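Local structure of sulfite reductase [ferredoxin] (Mycobacterium tuberculosis, 1ZJ8) at residues 110-122 against 372-386. The protein probably catalyses the ferredoxin-dependent six-electron reduction of sulfite to sulfide, using a siroheme and a [4Fe-4S] cluster. Sequence-based numbering, arbitrary orientation.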
ATOM      1  N   ARG A 110     -10.220   3.307   5.927  1.00 34.85           N
ATOM      2  CA  ARG A 110      -9.674   2.000   6.280  1.00 34.56           C
ATOM      3  C   ARG A 110     -10.539   0.861   5.723  1.00 34.36           C
ATOM      4  O   ARG A 110     -11.727   0.761   6.068  1.00 34.68           O
ATOM      5  CB  ARG A 110      -9.619   1.902   7.795  1.00 34.58           C
ATOM      6  CG  ARG A 110      -8.812   0.758   8.305  1.00 34.93           C
ATOM      7  CD  ARG A 110      -9.135   0.416   9.745  1.00 34.61           C
ATOM      8  NE  ARG A 110      -8.312  -0.719  10.127  1.00 34.25           N
ATOM      9  CZ  ARG A 110      -7.081  -0.625  10.613  1.00 35.95           C
ATOM     10  NH1 ARG A 110      -6.532   0.557  10.868  1.00 38.21           N
ATOM     11  NH2 ARG A 110      -6.395  -1.725  10.885  1.00 36.07           N
ATOM     12  N   CYS A 111      -9.951   0.019   4.871  1.00 33.65           N
ATOM     13  CA  CYS A 111     -10.663  -1.089   4.247  1.00 33.55           C
ATOM     14  C   CYS A 111      -9.935  -2.421   4.414  1.00 33.52           C
ATOM     15  O   CYS A 111      -9.460  -3.017   3.432  1.00 33.47           O
ATOM     16  CB  CYS A 111     -10.823  -0.824   2.758  1.00 33.69           C
ATOM     17  SG  CYS A 111     -11.665   0.690   2.368  1.00 34.28           S
ATOM     18  N   ASP A 112      -9.877  -2.911   5.645  1.00 33.13           N
ATOM     19  CA  ASP A 112      -9.163  -4.151   5.922  1.00 32.76           C
ATOM     20  C   ASP A 112      -9.664  -5.227   4.978  1.00 32.19           C
ATOM     21  O   ASP A 112     -10.875  -5.367   4.769  1.00 32.23           O
ATOM     22  CB  ASP A 112      -9.295  -4.543   7.392  1.00 32.92           C
ATOM     23  CG  ASP A 112      -8.760  -3.447   8.314  1.00 34.66           C
ATOM     24  OD1 ASP A 112      -7.640  -3.605   8.828  1.00 36.42           O
ATOM     25  OD2 ASP A 112      -9.428  -2.391   8.465  1.00 36.32           O
ATOM     26  N   GLY A 113      -8.716  -5.932   4.366  1.00 31.65           N
ATOM     27  CA  GLY A 113      -9.006  -6.967   3.378  1.00 31.58           C
ATOM     28  C   GLY A 113      -9.623  -6.491   2.069  1.00 31.45           C
ATOM     29  O   GLY A 113     -10.080  -7.321   1.266  1.00 31.02           O
ATOM     30  N   GLY A 114      -9.655  -5.165   1.866  1.00 31.50           N
ATOM     31  CA  GLY A 114     -10.240  -4.536   0.667  1.00 31.28           C
ATOM     32  C   GLY A 114     -11.749  -4.637   0.512  1.00 31.13           C
ATOM     33  O   GLY A 114     -12.295  -4.101  -0.430  1.00 31.15           O
ATOM     34  N   ALA A 115     -12.435  -5.262   1.463  1.00 31.20           N
ATOM     35  CA  ALA A 115     -13.760  -5.828   1.201  1.00 31.39           C
ATOM     36  C   ALA A 115     -14.896  -4.862   1.498  1.00 31.47           C
ATOM     37  O   ALA A 115     -14.987  -4.385   2.605  1.00 31.72           O
ATOM     38  CB  ALA A 115     -13.931  -7.098   2.016  1.00 31.31           C
ATOM     39  N   LEU A 116     -15.770  -4.620   0.516  1.00 31.85           N
ATOM     40  CA  LEU A 116     -16.894  -3.683   0.643  1.00 32.12           C
ATOM     41  C   LEU A 116     -18.174  -4.231   0.026  1.00 32.24           C
ATOM     42  O   LEU A 116     -18.120  -5.057  -0.873  1.00 32.68           O
ATOM     43  CB  LEU A 116     -16.590  -2.369  -0.067  1.00 32.61           C
ATOM     44  CG  LEU A 116     -15.269  -1.658   0.230  1.00 34.29           C
ATOM     45  CD1 LEU A 116     -15.041  -0.508  -0.747  1.00 33.82           C
ATOM     46  CD2 LEU A 116     -15.222  -1.158   1.691  1.00 35.58           C
ATOM     47  N   SER A 117     -19.321  -3.754   0.512  1.00 32.37           N
ATOM     48  CA  SER A 117     -20.609  -4.077  -0.088  1.00 32.70           C
ATOM     49  C   SER A 117     -20.873  -3.092  -1.213  1.00 32.63           C
ATOM     50  O   SER A 117     -20.130  -2.138  -1.388  1.00 32.45           O
ATOM     51  CB  SER A 117     -21.740  -4.001   0.946  1.00 33.26           C
ATOM     52  OG  SER A 117     -21.978  -2.669   1.392  1.00 34.08           O
ATOM     53  N   ALA A 118     -21.933  -3.315  -1.969  1.00 32.54           N
ATOM     54  CA  ALA A 118     -22.302  -2.368  -3.001  1.00 32.87           C
ATOM     55  C   ALA A 118     -22.734  -1.057  -2.361  1.00 33.01           C
ATOM     56  O   ALA A 118     -22.369   0.011  -2.829  1.00 33.36           O
ATOM     57  CB  ALA A 118     -23.413  -2.935  -3.853  1.00 32.97           C
ATOM     58  N   ALA A 119     -23.502  -1.149  -1.275  1.00 33.67           N
ATOM     59  CA  ALA A 119     -23.961   0.031  -0.520  1.00 33.76           C
ATOM     60  C   ALA A 119     -22.795   0.875   0.003  1.00 34.07           C
ATOM     61  O   ALA A 119     -22.838   2.110  -0.084  1.00 34.55           O
ATOM     62  CB  ALA A 119     -24.856  -0.397   0.632  1.00 33.51           C
ATOM     63  N   ALA A 120     -21.770   0.211   0.536  1.00 34.00           N
ATOM     64  CA  ALA A 120     -20.611   0.901   1.068  1.00 34.29           C
ATOM     65  C   ALA A 120     -19.843   1.599  -0.049  1.00 34.47           C
ATOM     66  O   ALA A 120     -19.338   2.708   0.143  1.00 34.61           O
ATOM     67  CB  ALA A 120     -19.704  -0.080   1.824  1.00 34.10           C
ATOM     68  N   LEU A 121     -19.751   0.948  -1.207  1.00 34.93           N
ATOM     69  CA  LEU A 121     -19.062   1.503  -2.368  1.00 35.32           C
ATOM     70  C   LEU A 121     -19.800   2.745  -2.900  1.00 35.86           C
ATOM     71  O   LEU A 121     -19.168   3.723  -3.320  1.00 36.01           O
ATOM     72  CB  LEU A 121     -18.942   0.446  -3.464  1.00 35.36           C
ATOM     73  CG  LEU A 121     -18.055   0.859  -4.656  1.00 35.58           C
ATOM     74  CD1 LEU A 121     -16.582   0.767  -4.272  1.00 35.53           C
ATOM     75  CD2 LEU A 121     -18.356   0.053  -5.937  1.00 35.18           C
ATOM     76  N   ARG A 122     -21.132   2.709  -2.857  1.00 36.27           N
ATOM     77  CA  ARG A 122     -21.950   3.861  -3.222  1.00 36.58           C
ATOM     78  C   ARG A 122     -21.747   5.061  -2.287  1.00 37.03           C
ATOM     79  O   ARG A 122     -21.666   6.217  -2.743  1.00 37.15           O
ATOM     80  CB  ARG A 122     -23.411   3.465  -3.237  1.00 36.37           C
ATOM     81  CG  ARG A 122     -24.315   4.582  -3.693  1.00 36.49           C
ATOM     82  CD  ARG A 122     -25.759   4.173  -3.582  1.00 36.82           C
ATOM     83  NE  ARG A 122     -25.993   2.835  -4.119  1.00 37.01           N
ATOM     84  CZ  ARG A 122     -26.038   2.551  -5.416  1.00 38.70           C
ATOM     85  NH1 ARG A 122     -25.857   3.515  -6.330  1.00 38.73           N
ATOM     86  NH2 ARG A 122     -26.262   1.295  -5.806  1.00 38.59           N
ATOM     87  N   VAL A 372     -19.905   2.316 -10.631  1.00 30.63           N
ATOM     88  CA  VAL A 372     -19.596   0.897 -10.433  1.00 31.14           C
ATOM     89  C   VAL A 372     -20.633   0.241  -9.511  1.00 31.40           C
ATOM     90  O   VAL A 372     -21.032  -0.905  -9.723  1.00 31.30           O
ATOM     91  CB  VAL A 372     -18.162   0.682  -9.815  1.00 31.16           C
ATOM     92  CG1 VAL A 372     -17.946  -0.787  -9.419  1.00 31.18           C
ATOM     93  CG2 VAL A 372     -17.060   1.150 -10.761  1.00 30.40           C
ATOM     94  N   ALA A 373     -21.072   0.971  -8.492  1.00 31.82           N
ATOM     95  CA  ALA A 373     -22.077   0.441  -7.573  1.00 32.09           C
ATOM     96  C   ALA A 373     -23.363   0.065  -8.299  1.00 32.40           C
ATOM     97  O   ALA A 373     -23.961  -0.969  -7.987  1.00 32.82           O
ATOM     98  CB  ALA A 373     -22.356   1.431  -6.454  1.00 32.10           C
ATOM     99  N   ASP A 374     -23.767   0.878  -9.277  1.00 32.65           N
ATOM    100  CA  ASP A 374     -24.996   0.612 -10.060  1.00 32.97           C
ATOM    101  C   ASP A 374     -24.825  -0.540 -11.045  1.00 32.86           C
ATOM    102  O   ASP A 374     -25.772  -1.311 -11.295  1.00 32.41           O
ATOM    103  CB  ASP A 374     -25.478   1.892 -10.767  1.00 33.51           C
ATOM    104  CG  ASP A 374     -25.835   2.994  -9.769  1.00 35.12           C
ATOM    105  OD1 ASP A 374     -26.441   2.652  -8.727  1.00 35.52           O
ATOM    106  OD2 ASP A 374     -25.475   4.179  -9.989  1.00 38.03           O
ATOM    107  N   LEU A 375     -23.613  -0.657 -11.594  1.00 32.76           N
ATOM    108  CA  LEU A 375     -23.253  -1.812 -12.415  1.00 32.82           C
ATOM    109  C   LEU A 375     -23.305  -3.093 -11.582  1.00 32.86           C
ATOM    110  O   LEU A 375     -23.806  -4.124 -12.046  1.00 32.79           O
ATOM    111  CB  LEU A 375     -21.856  -1.644 -13.004  1.00 32.80           C
ATOM    112  CG  LEU A 375     -21.710  -0.630 -14.138  1.00 32.99           C
ATOM    113  CD1 LEU A 375     -20.244  -0.434 -14.488  1.00 33.82           C
ATOM    114  CD2 LEU A 375     -22.502  -1.069 -15.359  1.00 32.84           C
ATOM    115  N   MET A 376     -22.807  -3.028 -10.352  1.00 32.80           N
ATOM    116  CA  MET A 376     -22.901  -4.161  -9.457  1.00 33.31           C
ATOM    117  C   MET A 376     -24.361  -4.591  -9.229  1.00 33.40           C
ATOM    118  O   MET A 376     -24.679  -5.787  -9.251  1.00 32.95           O
ATOM    119  CB  MET A 376     -22.220  -3.830  -8.137  1.00 33.44           C
ATOM    120  CG  MET A 376     -20.705  -3.864  -8.233  1.00 33.91           C
ATOM    121  SD  MET A 376     -19.836  -3.386  -6.719  1.00 34.51           S
ATOM    122  CE  MET A 376     -20.413  -4.650  -5.588  1.00 35.05           C
ATOM    123  N   ALA A 377     -25.246  -3.615  -9.025  1.00 33.91           N
ATOM    124  CA  ALA A 377     -26.670  -3.910  -8.803  1.00 34.30           C
ATOM    125  C   ALA A 377     -27.266  -4.548 -10.035  1.00 34.93           C
ATOM    126  O   ALA A 377     -27.935  -5.568  -9.920  1.00 35.32           O
ATOM    127  CB  ALA A 377     -27.445  -2.688  -8.448  1.00 34.01           C
ATOM    128  N   ARG A 378     -27.025  -3.963 -11.216  1.00 35.45           N
ATOM    129  CA  ARG A 378     -27.435  -4.609 -12.484  1.00 35.77           C
ATOM    130  C   ARG A 378     -26.967  -6.067 -12.607  1.00 35.03           C
ATOM    131  O   ARG A 378     -27.606  -6.865 -13.247  1.00 35.13           O
ATOM    132  CB  ARG A 378     -26.925  -3.825 -13.708  1.00 36.44           C
ATOM    133  CG  ARG A 378     -28.001  -3.041 -14.439  1.00 38.21           C
ATOM    134  CD  ARG A 378     -27.512  -2.384 -15.736  1.00 39.25           C
ATOM    135  NE  ARG A 378     -28.629  -2.197 -16.693  1.00 42.40           N
ATOM    136  CZ  ARG A 378     -28.897  -2.988 -17.756  1.00 44.16           C
ATOM    137  NH1 ARG A 378     -28.129  -4.053 -18.063  1.00 43.47           N
ATOM    138  NH2 ARG A 378     -29.941  -2.704 -18.541  1.00 43.74           N
ATOM    139  N   ALA A 379     -25.836  -6.403 -12.012  1.00 34.52           N
ATOM    140  CA  ALA A 379     -25.275  -7.735 -12.146  1.00 34.23           C
ATOM    141  C   ALA A 379     -25.613  -8.635 -10.951  1.00 33.90           C
ATOM    142  O   ALA A 379     -25.268  -9.826 -10.938  1.00 34.01           O
ATOM    143  CB  ALA A 379     -23.756  -7.634 -12.319  1.00 34.42           C
ATOM    144  N   GLY A 380     -26.305  -8.079  -9.961  1.00 33.28           N
ATOM    145  CA  GLY A 380     -26.747  -8.859  -8.813  1.00 32.94           C
ATOM    146  C   GLY A 380     -25.653  -9.146  -7.803  1.00 32.58           C
ATOM    147  O   GLY A 380     -25.781 -10.089  -7.017  1.00 32.30           O
ATOM    148  N   SER A 381     -24.612  -8.298  -7.788  1.00 32.31           N
ATOM    149  CA  SER A 381     -23.451  -8.472  -6.899  1.00 32.05           C
ATOM    150  C   SER A 381     -23.399  -7.454  -5.776  1.00 31.81           C
ATOM    151  O   SER A 381     -23.622  -6.267  -6.004  1.00 32.06           O
ATOM    152  CB  SER A 381     -22.140  -8.374  -7.696  1.00 32.33           C
ATOM    153  OG  SER A 381     -21.030  -8.001  -6.868  1.00 31.50           O
ATOM    154  N   ASP A 382     -23.057  -7.924  -4.578  1.00 31.82           N
ATOM    155  CA  ASP A 382     -22.904  -7.081  -3.403  1.00 31.54           C
ATOM    156  C   ASP A 382     -21.515  -7.192  -2.795  1.00 31.44           C
ATOM    157  O   ASP A 382     -21.333  -6.784  -1.633  1.00 31.85           O
ATOM    158  CB  ASP A 382     -23.934  -7.501  -2.354  1.00 32.05           C
ATOM    159  CG  ASP A 382     -24.006  -6.547  -1.152  1.00 32.96           C
ATOM    160  OD1 ASP A 382     -24.297  -5.335  -1.361  1.00 36.15           O
ATOM    161  OD2 ASP A 382     -23.792  -7.030  -0.003  1.00 33.44           O
ATOM    162  N   ARG A 383     -20.543  -7.737  -3.537  1.00 30.95           N
ATOM    163  CA  ARG A 383     -19.140  -7.761  -3.068  1.00 31.14           C
ATOM    164  C   ARG A 383     -18.119  -7.299  -4.103  1.00 31.19           C
ATOM    165  O   ARG A 383     -18.044  -7.852  -5.203  1.00 31.12           O
ATOM    166  CB  ARG A 383     -18.678  -9.164  -2.679  1.00 31.11           C
ATOM    167  CG  ARG A 383     -19.469  -9.886  -1.629  1.00 30.65           C
ATOM    168  CD  ARG A 383     -19.539 -11.354  -2.024  1.00 31.62           C
ATOM    169  NE  ARG A 383     -18.698 -12.263  -1.245  1.00 31.82           N
ATOM    170  CZ  ARG A 383     -18.395 -13.511  -1.611  1.00 31.25           C
ATOM    171  NH1 ARG A 383     -18.804 -14.007  -2.764  1.00 31.24           N
ATOM    172  NH2 ARG A 383     -17.657 -14.267  -0.815  1.00 33.35           N
ATOM    173  N   ILE A 384     -17.294  -6.342  -3.688  1.00 31.12           N
ATOM    174  CA  ILE A 384     -16.191  -5.812  -4.465  1.00 31.13           C
ATOM    175  C   ILE A 384     -14.998  -5.683  -3.508  1.00 30.88           C
ATOM    176  O   ILE A 384     -15.178  -5.484  -2.296  1.00 30.13           O
ATOM    177  CB  ILE A 384     -16.562  -4.442  -5.094  1.00 31.31           C
ATOM    178  CG1 ILE A 384     -15.345  -3.774  -5.741  1.00 32.17           C
ATOM    179  CG2 ILE A 384     -17.122  -3.467  -4.051  1.00 31.67           C
ATOM    180  CD1 ILE A 384     -15.699  -2.557  -6.624  1.00 32.12           C
ATOM    181  N   ARG A 385     -13.794  -5.821  -4.055  1.00 30.83           N
ATOM    182  CA  ARG A 385     -12.567  -5.715  -3.283  1.00 31.28           C
ATOM    183  C   ARG A 385     -11.581  -4.754  -3.947  1.00 31.43           C
ATOM    184  O   ARG A 385     -11.403  -4.800  -5.177  1.00 32.08           O
ATOM    185  CB  ARG A 385     -11.893  -7.091  -3.192  1.00 31.70           C
ATOM    186  CG  ARG A 385     -12.405  -8.010  -2.073  1.00 32.96           C
ATOM    187  CD  ARG A 385     -13.514  -8.919  -2.550  1.00 33.60           C
ATOM    188  NE  ARG A 385     -14.272  -9.507  -1.444  1.00 34.03           N
ATOM    189  CZ  ARG A 385     -13.965 -10.645  -0.818  1.00 34.34           C
ATOM    190  NH1 ARG A 385     -12.909 -11.371  -1.155  1.00 33.78           N
ATOM    191  NH2 ARG A 385     -14.753 -11.078   0.147  1.00 35.67           N
ATOM    192  N   PHE A 386     -10.915  -3.917  -3.156  1.00 30.99           N
ATOM    193  CA  PHE A 386      -9.754  -3.196  -3.662  1.00 31.41           C
ATOM    194  C   PHE A 386      -8.505  -4.080  -3.544  1.00 31.17           C
ATOM    195  O   PHE A 386      -8.473  -4.969  -2.703  1.00 31.21           O
ATOM    196  CB  PHE A 386      -9.533  -1.884  -2.883  1.00 32.36           C
ATOM    197  CG  PHE A 386     -10.681  -0.879  -2.981  1.00 32.45           C
ATOM    198  CD1 PHE A 386     -11.344  -0.650  -4.190  1.00 33.25           C
ATOM    199  CD2 PHE A 386     -11.056  -0.131  -1.866  1.00 32.06           C
ATOM    200  CE1 PHE A 386     -12.402   0.278  -4.277  1.00 32.93           C
ATOM    201  CE2 PHE A 386     -12.092   0.793  -1.946  1.00 32.81           C
ATOM    202  CZ  PHE A 386     -12.770   1.000  -3.160  1.00 32.50           C
TER
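L121 projects from helix 118-122 into a hollow walled by V372, A373, M376, I384 and F386, and its two methyls divide the work. L121 CD2 enters the angle between helix 372-379 and strand 384-386, 3.6 Å from V372 CG1, and also meets I384 CD1, while CD1 turns to F386 CZ. CG lies anti to the backbone N (chi1 -172°), which carries the fork across to the opposing segment. L116 packs next to it, on the same sheet face as I384, its CD1 resting obliquely against the F386 ring; C111 SG meets that ring at its edge, 5.5 Å from the centroid.

The two helices run nearly antiparallel, their axes 9.0 Å apart at closest approach, a spacing consistent with the alanines between them: A373 CB nestles among A118 O, R122 CB and one face of the R122 guanidinium, and A118 CB meets M376 CE. Farther along the helix pair, R122 ties the two helices together with a salt bridge, R122 NH1 to D374 OD1 at 2.6 Å, on the syn side of the carboxylate but 33° out of its plane. Beside the cap formed by S117 OG on A120 N, D382 OD1 accepts from A118 N at 3.2 Å, from above the carboxylate plane, so two side chains serve the first turn of helix 118-122.

Reciprocal backbone bonds join L116 and I384, and F386 N reaches G114 O at 3.1 Å. Strand 115-116 thereby becomes the antiparallel edge of the sheet containing 384-386, and strand and helix together link the two ferredoxin-like half domains of the nitrite/sulfite reductase fold.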